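Local coordinates for ribonuclease J (Methanolobus psychrophilus R15, PDB 5HAB), which probably degrades RNA as an exoribonuclease of the metallo-beta-lactamase, beta-CASP family, using a hydrolytic mechanism, at residues M246-K249 against D250-G254; H74-E77 against L78-M81. The protein carries 1 engineered substitution. All coordinates share one frame; numbering follows the deposited sequence.

Contact 1: M246-K249 against D250-G254; sequences MMLK and DVLLG
L248 and L252, one helical turn apart, run alongside each other in the same direction, with CD1 of L252 4.0 Å from CG of L248. Branched aliphatic residues suit this face because it is buried. L248 has CG anti to its backbone N (chi1 -162°), which turns the branched end beyond CB toward the C-terminal end of the helix and its leucine neighbour. The next pair crosses at a slant: the extended methylene chain of K249 offers its flank to L253, whose CD1 sits 3.7 Å from CG and 3.9 Å from CE of K249. A long lysine can thus pack with its carbons; the modelled link of its NZ to a sulfate ion is too short to be trusted. Beneath the side chains run the i to i+4 main-chain bonds, including D250 N to M246 O at 2.9 Å and L253 N to K249 O at 2.9 Å. K249 O also receives a weak bond from L252 N, near where the helix stops and G254 leaves helical geometry. D250 turns its carboxylate to K237 of the second subunit in a salt bridge, while M246 and M247 pack on I243 of that subunit. Within the chain, helix 241-253 lies against the parallel sheet of the beta-CASP domain: L248, V251 and L252 rest on I372 of strand 370-374, and L248, K249 and L252 also touch helix 271-283.

Contact 2: H74-E77 against L78-M81; sequences HSLE and LIEM
L76 and I79 meet loosely through their terminal methyls, CD1 to CD1 at 4.4 Å, three residues apart on the first turns of helix 75-81. The closer contacts are made by side chains of the second half leaning back over carbonyls of the first. In I79 the CG1 branch lies beside the backbone N (chi1 -69°), bringing CG1 to 3.1 Å from S75 O, the same oxygen that accepts the 2.9 Å bond from I79 N. E80 repeats the pattern, its CG 3.2 Å from L76 O, and M81 does so with CG 3.1 Å from E77 O before its chain bends at chi3 (-40°). E77 takes the other course and extends away, as fits an exposed glutamate. H74 holds the N-cap position, and its carbonyl O accepts two weak bonds, from E77 N at 3.3 Å and from L78 N at 3.4 Å. S75 is buried, a small hydroxyl residue whose OG bonds K115 O and R119 NH1. The chemistry is therefore mainly that of main-chain bonding, with little apolar contact between side chains; E77, in the first turn of the helix, has the sign of charge that would probably favour its dipole.

Each contact joins successive turns of its own helix, yet they serve different surroundings. Contact 1 belongs to helix 241-253 of the beta-CASP part and has a buried apolar face against the sheet, with another face turned to the second subunit. Contact 2 occupies the short helix 75-81, where three of eight residues are exposed and which makes no contact with the other subunits; its inward side meets helix 113-116 and nearby loops. Leucine packing thus accompanies the i to i+4 main-chain bonds in the first, whereas exposed acidic residues flank them in the second. Their centres lie 44 Å apart, on opposite sides of the chain's centre, and they share no element.

Contact 1: M246-K249 against D250-G254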
loop_
_atom_site.group_PDB
_atom_site.type_symbol
_atom_site.label_atom_id
_atom_site.label_comp_id
_atom_site.label_asym_id
_atom_site.label_seq_id
_atom_site.Cartn_x
_atom_site.Cartn_y
_atom_site.Cartn_z
ATOM N N MET B 246 -19.510 11.664 18.038
ATOM C CA MET B 246 -19.988 12.658 17.081
ATOM C C MET B 246 -20.222 12.049 15.699
ATOM O O MET B 246 -21.282 12.244 15.097
ATOM C CB MET B 246 -18.984 13.812 16.973
ATOM C CG MET B 246 -18.751 14.629 18.246
ATOM S SD MET B 246 -19.955 15.933 18.549
ATOM C CE MET B 246 -21.275 15.039 19.363
ATOM N N MET B 247 -19.240 11.299 15.202
ATOM C CA MET B 247 -19.361 10.681 13.881
ATOM C C MET B 247 -20.528 9.697 13.809
ATOM O O MET B 247 -21.253 9.648 12.810
ATOM C CB MET B 247 -18.061 9.969 13.494
ATOM C CG MET B 247 -16.887 10.908 13.286
ATOM S SD MET B 247 -15.463 10.149 12.476
ATOM C CE MET B 247 -15.128 8.745 13.533
ATOM N N LEU B 248 -20.707 8.914 14.866
ATOM C CA LEU B 248 -21.784 7.934 14.900
ATOM C C LEU B 248 -23.139 8.648 14.956
ATOM O O LEU B 248 -24.100 8.248 14.287
ATOM C CB LEU B 248 -21.603 6.985 16.087
ATOM C CG LEU B 248 -22.359 5.658 16.072
ATOM C CD1 LEU B 248 -22.324 4.995 14.702
ATOM C CD2 LEU B 248 -21.752 4.743 17.111
ATOM N N LYS B 249 -23.200 9.723 15.736
ATOM C CA LYS B 249 -24.391 10.560 15.780
ATOM C C LYS B 249 -24.759 11.048 14.383
ATOM O O LYS B 249 -25.900 10.898 13.941
ATOM C CB LYS B 249 -24.171 11.758 16.703
ATOM C CG LYS B 249 -25.384 12.659 16.852
ATOM C CD LYS B 249 -25.131 13.754 17.878
ATOM C CE LYS B 249 -26.418 14.481 18.250
ATOM N NZ LYS B 249 -26.243 15.332 19.465
ATOM N N ASP B 250 -23.772 11.600 13.683
ATOM C CA ASP B 250 -23.981 12.149 12.346
ATOM C C ASP B 250 -24.444 11.072 11.368
ATOM O O ASP B 250 -25.326 11.311 10.545
ATOM C CB ASP B 250 -22.698 12.823 11.844
ATOM C CG ASP B 250 -22.954 13.825 10.724
ATOM O OD1 ASP B 250 -24.037 13.774 10.099
ATOM O OD2 ASP B 250 -22.070 14.675 10.480
ATOM N N VAL B 251 -23.850 9.886 11.456
ATOM C CA VAL B 251 -24.216 8.800 10.552
ATOM C C VAL B 251 -25.648 8.330 10.825
ATOM O O VAL B 251 -26.377 7.959 9.900
ATOM C CB VAL B 251 -23.221 7.625 10.660
ATOM C CG1 VAL B 251 -23.740 6.402 9.914
ATOM C CG2 VAL B 251 -21.857 8.038 10.128
ATOM N N LEU B 252 -26.057 8.354 12.090
ATOM C CA LEU B 252 -27.351 7.781 12.456
ATOM C C LEU B 252 -28.506 8.765 12.261
ATOM O O LEU B 252 -29.602 8.369 11.862
ATOM C CB LEU B 252 -27.322 7.278 13.902
ATOM C CG LEU B 252 -26.623 5.927 14.082
ATOM C CD1 LEU B 252 -26.367 5.629 15.550
ATOM C CD2 LEU B 252 -27.452 4.824 13.450
ATOM N N LEU B 253 -28.259 10.042 12.527
ATOM C CA LEU B 253 -29.305 11.055 12.431
ATOM C C LEU B 253 -29.255 11.834 11.113
ATOM O O LEU B 253 -30.295 12.194 10.561
ATOM C CB LEU B 253 -29.202 12.032 13.606
ATOM C CG LEU B 253 -29.359 11.441 15.008
ATOM C CD1 LEU B 253 -28.981 12.460 16.069
ATOM C CD2 LEU B 253 -30.775 10.947 15.222
ATOM N N GLY B 254 -28.050 12.080 10.610
ATOM C CA GLY B 254 -27.870 12.863 9.399
ATOM C C GLY B 254 -28.177 12.123 8.111
ATOM O O GLY B 254 -27.269 11.687 7.400
#

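Contact 2: H74-E77 against L78-M81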
loop_
_atom_site.group_PDB
_atom_site.type_symbol
_atom_site.label_atom_id
_atom_site.label_comp_id
_atom_site.label_asym_id
_atom_site.label_seq_id
_atom_site.Cartn_x
_atom_site.Cartn_y
_atom_site.Cartn_z
ATOM N N HIS B 74 -6.801 -28.169 25.792
ATOM C CA HIS B 74 -6.267 -27.609 27.021
ATOM C C HIS B 74 -4.998 -26.809 26.745
ATOM O O HIS B 74 -4.570 -26.668 25.596
ATOM C CB HIS B 74 -6.020 -28.682 28.081
ATOM C CG HIS B 74 -6.175 -28.166 29.480
ATOM N ND1 HIS B 74 -5.102 -27.863 30.291
ATOM C CD2 HIS B 74 -7.284 -27.844 30.189
ATOM C CE1 HIS B 74 -5.545 -27.404 31.448
ATOM N NE2 HIS B 74 -6.864 -27.381 31.412
ATOM N N SER B 75 -4.427 -26.275 27.819
ATOM C CA SER B 75 -3.380 -25.265 27.766
ATOM C C SER B 75 -2.209 -25.545 26.827
ATOM O O SER B 75 -1.810 -24.660 26.082
ATOM C CB SER B 75 -2.828 -25.052 29.176
ATOM O OG SER B 75 -3.875 -24.762 30.082
ATOM N N LEU B 76 -1.672 -26.759 26.832
ATOM C CA LEU B 76 -0.422 -26.999 26.111
ATOM C C LEU B 76 -0.605 -26.978 24.600
ATOM O O LEU B 76 0.285 -26.537 23.872
ATOM C CB LEU B 76 0.215 -28.322 26.541
ATOM C CG LEU B 76 1.304 -28.215 27.619
ATOM C CD1 LEU B 76 0.890 -27.309 28.779
ATOM C CD2 LEU B 76 1.703 -29.595 28.130
ATOM N N GLU B 77 -1.763 -27.422 24.131
ATOM C CA GLU B 77 -2.027 -27.447 22.701
ATOM C C GLU B 77 -2.223 -26.013 22.220
ATOM O O GLU B 77 -1.742 -25.622 21.153
ATOM C CB GLU B 77 -3.256 -28.305 22.400
ATOM C CG GLU B 77 -3.737 -28.256 20.964
ATOM C CD GLU B 77 -4.909 -29.191 20.719
ATOM O OE1 GLU B 77 -5.371 -29.282 19.562
ATOM O OE2 GLU B 77 -5.374 -29.831 21.689
ATOM N N LEU B 78 -2.900 -25.224 23.046
ATOM C CA LEU B 78 -3.084 -23.812 22.774
ATOM C C LEU B 78 -1.742 -23.087 22.773
ATOM O O LEU B 78 -1.532 -22.178 21.985
ATOM C CB LEU B 78 -4.025 -23.189 23.800
ATOM C CG LEU B 78 -5.511 -23.517 23.665
ATOM C CD1 LEU B 78 -6.254 -23.038 24.895
ATOM C CD2 LEU B 78 -6.088 -22.874 22.414
ATOM N N ILE B 79 -0.826 -23.503 23.641
ATOM C CA ILE B 79 0.496 -22.893 23.683
ATOM C C ILE B 79 1.266 -23.241 22.414
ATOM O O ILE B 79 1.931 -22.380 21.833
ATOM C CB ILE B 79 1.276 -23.320 24.933
ATOM C CG1 ILE B 79 0.653 -22.704 26.183
ATOM C CG2 ILE B 79 2.723 -22.884 24.829
ATOM C CD1 ILE B 79 1.339 -23.112 27.462
ATOM N N GLU B 80 1.167 -24.495 21.979
ATOM C CA GLU B 80 1.814 -24.925 20.737
ATOM C C GLU B 80 1.261 -24.160 19.532
ATOM O O GLU B 80 1.995 -23.878 18.587
ATOM C CB GLU B 80 1.653 -26.433 20.524
ATOM C CG GLU B 80 2.376 -27.293 21.559
ATOM C CD GLU B 80 2.099 -28.782 21.388
ATOM O OE1 GLU B 80 1.659 -29.187 20.292
ATOM O OE2 GLU B 80 2.322 -29.548 22.351
ATOM N N MET B 81 -0.027 -23.828 19.564
ATOM C CA MET B 81 -0.586 -22.921 18.566
ATOM C C MET B 81 -0.192 -21.481 18.902
ATOM O O MET B 81 0.235 -20.726 18.032
ATOM C CB MET B 81 -2.112 -23.030 18.504
ATOM C CG MET B 81 -2.647 -24.443 18.381
ATOM S SD MET B 81 -4.400 -24.459 17.963
ATOM C CE MET B 81 -5.009 -23.113 18.969
#